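Local coordinates for protein OBody AM1L10 (Pyrobaculum aerophilum, PDB 4GN3) that probably serves as an engineered binding protein, an OBody, built on the OB-fold of a nucleic acid-binding domain, at residues F71-R76 with I106-K111. Numbering follows the deposited sequence.
Sequences FAELSR and IWILNK
Leu74 and Ile108 mark the closest approach of the two backbones, 7.9 Å from CA to CA, where the turn leaving helix 65-73 passes beside strand 105-110. The site illustrates how an OB-fold packs a helix and its outgoing turn against the curled sheet: the join rests mainly on side chains, and no hydrogen bond crosses between 71-76 and 106-111. Within the strand, the CB atoms of Ile106 and Ile108 point toward the helix and its turn and that of Trp107 points away, though of the two isoleucines only Ile108 comes into contact with 71-76.

The inner part of the join is aliphatic. With CG1 of Ile108 anti to the carbonyl carbon (chi1 -57°) and the chain extended beyond it, CD1 is carried into the angle between Glu73 and Leu74. Leu74 sets out from its backbone away from the strand, yet a first torsion well off the staggered positions (chi1 -104°) and a second about midway between eclipsed and staggered (chi2 26°) leave CD1 only 3.6 Å from Ile108 CD1. The same Leu74 CD1 lies 3.7 Å from Ile108 CG1, so one methyl rests along the last bond of the isoleucine. Roughly at right angles to that contact, Ile108 CD1 also meets Glu73 CB at 3.8 Å. Val70 of the helix also touches Ile108, and Val43 of strand 40-46 touches Leu74, tying the pair into the hydrophobic interior.

Farther out the contact turns polar. Leu109 and Asn110 both face Val79 in a classic beta bulge, and just beyond it Lys111 reaches back over the turn, extended beyond CG, crossing the Glu73 side chain at about a right angle. Their salt bridge is long, with Glu73 OE1 3.8 Å from Lys111 NZ, and both residues are exposed, so its contribution is probably modest. Lys111 NZ also stands 3.9 Å from the backbone O of Glu73.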
ATOM      1  N   PHE B  71      -3.284  14.193   4.927  1.00 28.06           N
ATOM      2  CA  PHE B  71      -2.256  13.160   5.065  1.00 28.03           C
ATOM      3  C   PHE B  71      -0.847  13.750   4.962  1.00 28.69           C
ATOM      4  O   PHE B  71       0.040  13.374   5.729  1.00 28.88           O
ATOM      5  CB  PHE B  71      -2.433  12.026   4.044  1.00 27.07           C
ATOM      6  CG  PHE B  71      -1.441  10.904   4.215  1.00 27.23           C
ATOM      7  CD1 PHE B  71      -1.758   9.793   4.988  1.00 27.15           C
ATOM      8  CD2 PHE B  71      -0.184  10.972   3.626  1.00 27.04           C
ATOM      9  CE1 PHE B  71      -0.840   8.769   5.160  1.00 27.88           C
ATOM     10  CE2 PHE B  71       0.740   9.955   3.795  1.00 27.66           C
ATOM     11  CZ  PHE B  71       0.409   8.850   4.568  1.00 27.33           C
ATOM     12  N   ALA B  72      -0.655  14.671   4.017  1.00 29.35           N
ATOM     13  CA  ALA B  72       0.632  15.353   3.816  1.00 30.63           C
ATOM     14  C   ALA B  72       1.109  16.139   5.051  1.00 30.62           C
ATOM     15  O   ALA B  72       2.306  16.368   5.213  1.00 31.03           O
ATOM     16  CB  ALA B  72       0.567  16.265   2.593  1.00 30.10           C
ATOM     17  N   GLU B  73       0.175  16.538   5.912  1.00 31.74           N
ATOM     18  CA  GLU B  73       0.500  17.261   7.149  1.00 32.87           C
ATOM     19  C   GLU B  73       0.879  16.342   8.313  1.00 32.09           C
ATOM     20  O   GLU B  73       1.393  16.811   9.332  1.00 29.93           O
ATOM     21  CB  GLU B  73      -0.689  18.104   7.606  1.00 36.66           C
ATOM     22  CG  GLU B  73      -1.139  19.203   6.667  1.00 42.26           C
ATOM     23  CD  GLU B  73      -2.357  19.923   7.218  1.00 47.76           C
ATOM     24  OE1 GLU B  73      -2.226  20.619   8.253  1.00 51.07           O
ATOM     25  OE2 GLU B  73      -3.449  19.778   6.629  1.00 51.35           O
ATOM     26  N   LEU B  74       0.604  15.046   8.169  1.00 30.62           N
ATOM     27  CA  LEU B  74       0.748  14.081   9.263  1.00 29.63           C
ATOM     28  C   LEU B  74       2.192  13.732   9.610  1.00 29.10           C
ATOM     29  O   LEU B  74       3.031  13.572   8.724  1.00 28.53           O
ATOM     30  CB  LEU B  74      -0.018  12.796   8.925  1.00 29.92           C
ATOM     31  CG  LEU B  74      -1.364  12.418   9.550  1.00 30.56           C
ATOM     32  CD1 LEU B  74      -2.200  13.593  10.023  1.00 30.72           C
ATOM     33  CD2 LEU B  74      -2.159  11.550   8.583  1.00 29.10           C
ATOM     34  N   SER B  75       2.459  13.617  10.910  1.00 29.00           N
ATOM     35  CA  SER B  75       3.705  13.062  11.438  1.00 28.86           C
ATOM     36  C   SER B  75       3.388  12.017  12.503  1.00 28.40           C
ATOM     37  O   SER B  75       2.314  12.041  13.110  1.00 26.81           O
ATOM     38  CB  SER B  75       4.560  14.165  12.074  1.00 29.74           C
ATOM     39  OG  SER B  75       4.729  15.251  11.187  1.00 33.04           O
ATOM     40  N   ARG B  76       4.329  11.110  12.745  1.00 28.87           N
ATOM     41  CA  ARG B  76       4.205  10.170  13.856  1.00 30.46           C
ATOM     42  C   ARG B  76       3.995  10.947  15.149  1.00 29.77           C
ATOM     43  O   ARG B  76       4.560  12.027  15.330  1.00 29.05           O
ATOM     44  CB  ARG B  76       5.450   9.295  13.979  1.00 33.28           C
ATOM     45  CG  ARG B  76       5.614   8.281  12.858  1.00 37.09           C
ATOM     46  CD  ARG B  76       6.992   7.639  12.908  1.00 40.28           C
ATOM     47  NE  ARG B  76       7.076   6.551  13.885  1.00 44.84           N
ATOM     48  CZ  ARG B  76       7.134   5.255  13.571  1.00 48.22           C
ATOM     49  NH1 ARG B  76       7.113   4.866  12.301  1.00 49.77           N
ATOM     50  NH2 ARG B  76       7.218   4.342  14.530  1.00 49.75           N
ATOM     51  N   ILE B 106     -10.420  13.324   8.506  1.00 22.17           N
ATOM     52  CA  ILE B 106      -9.181  13.221   9.293  1.00 22.63           C
ATOM     53  C   ILE B 106      -8.909  14.570   9.963  1.00 23.73           C
ATOM     54  O   ILE B 106      -8.656  15.559   9.279  1.00 23.78           O
ATOM     55  CB  ILE B 106      -7.961  12.784   8.447  1.00 21.75           C
ATOM     56  CG1 ILE B 106      -8.216  11.424   7.771  1.00 21.40           C
ATOM     57  CG2 ILE B 106      -6.705  12.709   9.312  1.00 21.05           C
ATOM     58  CD1 ILE B 106      -7.087  10.968   6.863  1.00 20.89           C
ATOM     59  N   TRP B 107      -8.989  14.599  11.292  1.00 25.65           N
ATOM     60  CA  TRP B 107      -8.762  15.818  12.078  1.00 26.61           C
ATOM     61  C   TRP B 107      -7.464  15.713  12.815  1.00 27.25           C
ATOM     62  O   TRP B 107      -7.212  14.702  13.468  1.00 26.81           O
ATOM     63  CB  TRP B 107      -9.885  16.013  13.096  1.00 28.16           C
ATOM     64  CG  TRP B 107     -11.268  16.173  12.506  1.00 29.73           C
ATOM     65  CD1 TRP B 107     -12.091  15.182  11.977  1.00 29.96           C
ATOM     66  CD2 TRP B 107     -12.048  17.413  12.397  1.00 30.90           C
ATOM     67  NE1 TRP B 107     -13.281  15.712  11.540  1.00 30.76           N
ATOM     68  CE2 TRP B 107     -13.325  17.041  11.771  1.00 31.35           C
ATOM     69  CE3 TRP B 107     -11.825  18.745  12.740  1.00 31.86           C
ATOM     70  CZ2 TRP B 107     -14.317  17.981  11.510  1.00 32.62           C
ATOM     71  CZ3 TRP B 107     -12.835  19.683  12.468  1.00 32.01           C
ATOM     72  CH2 TRP B 107     -14.048  19.305  11.870  1.00 32.27           C
ATOM     73  N   ILE B 108      -6.626  16.744  12.730  1.00 27.53           N
ATOM     74  CA  ILE B 108      -5.395  16.790  13.520  1.00 29.10           C
ATOM     75  C   ILE B 108      -5.645  17.683  14.733  1.00 30.71           C
ATOM     76  O   ILE B 108      -5.858  18.884  14.588  1.00 31.12           O
ATOM     77  CB  ILE B 108      -4.193  17.317  12.702  1.00 29.89           C
ATOM     78  CG1 ILE B 108      -3.977  16.466  11.445  1.00 29.50           C
ATOM     79  CG2 ILE B 108      -2.929  17.344  13.558  1.00 29.95           C
ATOM     80  CD1 ILE B 108      -3.032  17.088  10.437  1.00 30.13           C
ATOM     81  N   LEU B 109      -5.641  17.089  15.922  1.00 31.22           N
ATOM     82  CA  LEU B 109      -5.945  17.824  17.142  1.00 33.31           C
ATOM     83  C   LEU B 109      -4.724  18.553  17.676  1.00 36.31           C
ATOM     84  O   LEU B 109      -4.832  19.681  18.150  1.00 36.92           O
ATOM     85  CB  LEU B 109      -6.559  16.907  18.201  1.00 33.18           C
ATOM     86  CG  LEU B 109      -7.979  16.408  17.911  1.00 33.62           C
ATOM     87  CD1 LEU B 109      -8.649  15.961  19.203  1.00 34.31           C
ATOM     88  CD2 LEU B 109      -8.833  17.449  17.192  1.00 34.46           C
ATOM     89  N   ASN B 110      -3.564  17.909  17.597  1.00 38.31           N
ATOM     90  CA  ASN B 110      -2.295  18.607  17.783  1.00 42.30           C
ATOM     91  C   ASN B 110      -1.118  17.864  17.178  1.00 43.21           C
ATOM     92  O   ASN B 110      -1.100  16.628  17.129  1.00 41.71           O
ATOM     93  CB  ASN B 110      -2.026  18.937  19.256  1.00 45.62           C
ATOM     94  CG  ASN B 110      -1.964  17.709  20.127  1.00 48.00           C
ATOM     95  OD1 ASN B 110      -2.994  17.183  20.546  1.00 51.42           O
ATOM     96  ND2 ASN B 110      -0.750  17.251  20.419  1.00 50.35           N
ATOM     97  N   LYS B 111      -0.143  18.637  16.712  1.00 44.30           N
ATOM     98  CA  LYS B 111       1.076  18.091  16.141  1.00 46.86           C
ATOM     99  C   LYS B 111       2.086  17.829  17.255  1.00 49.09           C
ATOM    100  O   LYS B 111       2.109  18.548  18.258  1.00 51.26           O
ATOM    101  CB  LYS B 111       1.634  19.029  15.066  1.00 48.41           C
ATOM    102  CG  LYS B 111       0.664  19.247  13.909  1.00 50.39           C
ATOM    103  CD  LYS B 111       1.320  19.887  12.696  1.00 51.73           C
ATOM    104  CE  LYS B 111       0.347  19.936  11.526  1.00 53.06           C
ATOM    105  NZ  LYS B 111       0.937  20.571  10.312  1.00 53.69           N
TER